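Local coordinates for pyrrolidone-carboxylate peptidase (Deinococcus radiodurans, PDB 5Z40), which probably removes N-terminal pyroglutamyl (5-oxoproline) groups from peptides as a cysteine exopeptidase, generally not when proline is the second residue, at residues A[13-18]-A[71-76]. Numbering follows the deposited sequence.
Sequences HTHPDN and LAAGRP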
loop_
_atom_site.group_PDB
_atom_site.type_symbol
_atom_site.label_atom_id
_atom_site.label_comp_id
_atom_site.label_asym_id
_atom_site.label_seq_id
_atom_site.Cartn_x
_atom_site.Cartn_y
_atom_site.Cartn_z
ATOM N N HIS A 13 12.082 16.452 -9.110
ATOM C CA HIS A 13 10.803 15.967 -9.630
ATOM C C HIS A 13 9.741 17.026 -9.331
ATOM O O HIS A 13 9.964 18.222 -9.593
ATOM C CB HIS A 13 10.546 14.581 -9.042
ATOM C CG HIS A 13 9.516 13.786 -9.787
ATOM N ND1 HIS A 13 8.389 13.273 -9.180
ATOM C CD2 HIS A 13 9.461 13.390 -11.082
ATOM C CE1 HIS A 13 7.680 12.600 -10.073
ATOM N NE2 HIS A 13 8.306 12.661 -11.234
ATOM N N THR A 14 8.576 16.652 -8.811
ATOM C CA THR A 14 7.532 17.599 -8.444
ATOM C C THR A 14 7.621 18.027 -6.990
ATOM O O THR A 14 6.700 18.685 -6.492
ATOM C CB THR A 14 6.158 16.988 -8.704
ATOM O OG1 THR A 14 6.075 15.722 -8.024
ATOM C CG2 THR A 14 5.938 16.791 -10.195
ATOM N N HIS A 15 8.696 17.671 -6.303
ATOM C CA HIS A 15 8.827 18.008 -4.890
ATOM C C HIS A 15 9.312 19.443 -4.714
ATOM O O HIS A 15 10.365 19.807 -5.256
ATOM C CB HIS A 15 9.750 17.014 -4.204
ATOM C CG HIS A 15 9.309 15.597 -4.386
ATOM N ND1 HIS A 15 8.031 15.179 -4.080
ATOM C CD2 HIS A 15 9.954 14.510 -4.872
ATOM C CE1 HIS A 15 7.918 13.887 -4.341
ATOM N NE2 HIS A 15 9.068 13.460 -4.835
ATOM N N PRO A 16 8.577 20.282 -3.980
ATOM C CA PRO A 16 9.044 21.656 -3.737
ATOM C C PRO A 16 10.188 21.718 -2.745
ATOM O O PRO A 16 10.984 22.670 -2.754
ATOM C CB PRO A 16 7.791 22.344 -3.182
ATOM C CG PRO A 16 7.083 21.226 -2.425
ATOM C CD PRO A 16 7.364 19.953 -3.210
ATOM N N ASP A 17 10.288 20.724 -1.879
ATOM C CA ASP A 17 11.248 20.732 -0.798
ATOM C C ASP A 17 11.932 19.374 -0.741
ATOM O O ASP A 17 11.439 18.393 -1.290
ATOM C CB ASP A 17 10.558 21.043 0.533
ATOM C CG ASP A 17 11.529 21.501 1.590
ATOM O OD1 ASP A 17 12.376 22.366 1.265
ATOM O OD2 ASP A 17 11.448 20.998 2.736
ATOM N N ASN A 18 13.082 19.322 -0.082
ATOM C CA ASN A 18 13.743 18.048 0.183
ATOM C C ASN A 18 14.089 18.009 1.661
ATOM O O ASN A 18 14.938 18.806 2.114
ATOM C CB ASN A 18 14.982 17.856 -0.689
ATOM C CG ASN A 18 15.442 16.420 -0.707
ATOM O OD1 ASN A 18 15.480 15.765 0.333
ATOM N ND2 ASN A 18 15.752 15.903 -1.892
ATOM N N LEU A 71 15.584 11.789 0.183
ATOM C CA LEU A 71 14.148 11.607 0.286
ATOM C C LEU A 71 13.743 10.297 -0.374
ATOM O O LEU A 71 14.206 9.973 -1.471
ATOM C CB LEU A 71 13.437 12.779 -0.388
ATOM C CG LEU A 71 11.940 12.699 -0.700
ATOM C CD1 LEU A 71 11.157 12.594 0.600
ATOM C CD2 LEU A 71 11.523 13.956 -1.460
ATOM N N ALA A 72 12.880 9.544 0.306
ATOM C CA ALA A 72 12.209 8.384 -0.271
ATOM C C ALA A 72 10.716 8.634 -0.105
ATOM O O ALA A 72 10.085 8.054 0.778
ATOM C CB ALA A 72 12.637 7.081 0.413
ATOM N N ALA A 73 10.167 9.508 -0.945
ATOM C CA ALA A 73 8.754 9.854 -0.838
ATOM C C ALA A 73 7.907 8.602 -0.980
ATOM O O ALA A 73 7.975 7.899 -1.997
ATOM C CB ALA A 73 8.376 10.881 -1.903
ATOM N N GLY A 74 7.113 8.311 0.050
ATOM C CA GLY A 74 6.286 7.117 0.090
ATOM C C GLY A 74 6.617 6.199 1.247
ATOM O O GLY A 74 5.742 5.475 1.720
ATOM N N ARG A 75 7.874 6.195 1.696
ATOM C CA ARG A 75 8.223 5.371 2.847
ATOM C C ARG A 75 7.687 6.018 4.119
ATOM O O ARG A 75 7.649 7.250 4.223
ATOM C CB ARG A 75 9.736 5.161 2.957
ATOM C CG ARG A 75 10.302 4.429 1.788
ATOM C CD ARG A 75 11.756 4.073 2.011
ATOM N NE ARG A 75 12.300 3.462 0.796
ATOM C CZ ARG A 75 13.553 3.028 0.669
ATOM N NH1 ARG A 75 14.419 3.171 1.666
ATOM N NH2 ARG A 75 13.951 2.510 -0.494
ATOM N N PRO A 76 7.233 5.223 5.083
ATOM C CA PRO A 76 6.609 5.798 6.287
ATOM C C PRO A 76 7.602 6.145 7.384
ATOM O O PRO A 76 7.273 6.933 8.277
ATOM C CB PRO A 76 5.659 4.689 6.753
ATOM C CG PRO A 76 6.331 3.406 6.265
ATOM C CD PRO A 76 7.001 3.774 4.954
HETATM O O HOH W 1 16.624 13.087 -2.175
#
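L71, at the end of strand 65-71, packs against H15 and N18 in the loop before helix 19-27, and supplies most of the surface that 71-76 brings to the contact. Its CB lies against the carboxamide of N18, 3.7 Å from OD1. That OD1 also accepts a hydrogen bond from S20 OG, in the first turn of helix 19-27, which N18 caps at its N-terminus, while N18 ND2 donates to E10 O. With CG anti to the backbone N (chi1 167°) and chi2 at 64°, the CD2 methyl is the branch brought to H15. There CD2 sits over one face of the imidazole, 4.1 Å from the ring centroid and 23° off the ring normal, a CH-pi contact displaced toward the rim; its closest atom is H15 CD2 at 3.8 Å. Farther round the same ring, A73 CB approaches CE1 obliquely at 3.9 Å. The H15 ring also meets F12 edge-to-face, and V176 of helix 174-178 touches its side chain. Replacing H15 by alanine removes the ring, and this would probably leave L71 CD2 and A73 CB without their common neighbour and open a gap between the loops. One water accepts from N18 ND2 at 3.0 Å and from L71 N at 2.9 Å. Within 71-76, R75 N bonds to A72 O at 3.0 Å, closing a type II turn. R75 forms a salt bridge with E81, probably an active-site residue, and the L71 side chain lies about 6 Å from those of C144 and H169, the other two of that probable triad. Direct contact is thus by van der Waals and CH-pi packing, and the one hydrogen-bonded link found between the loops runs through water.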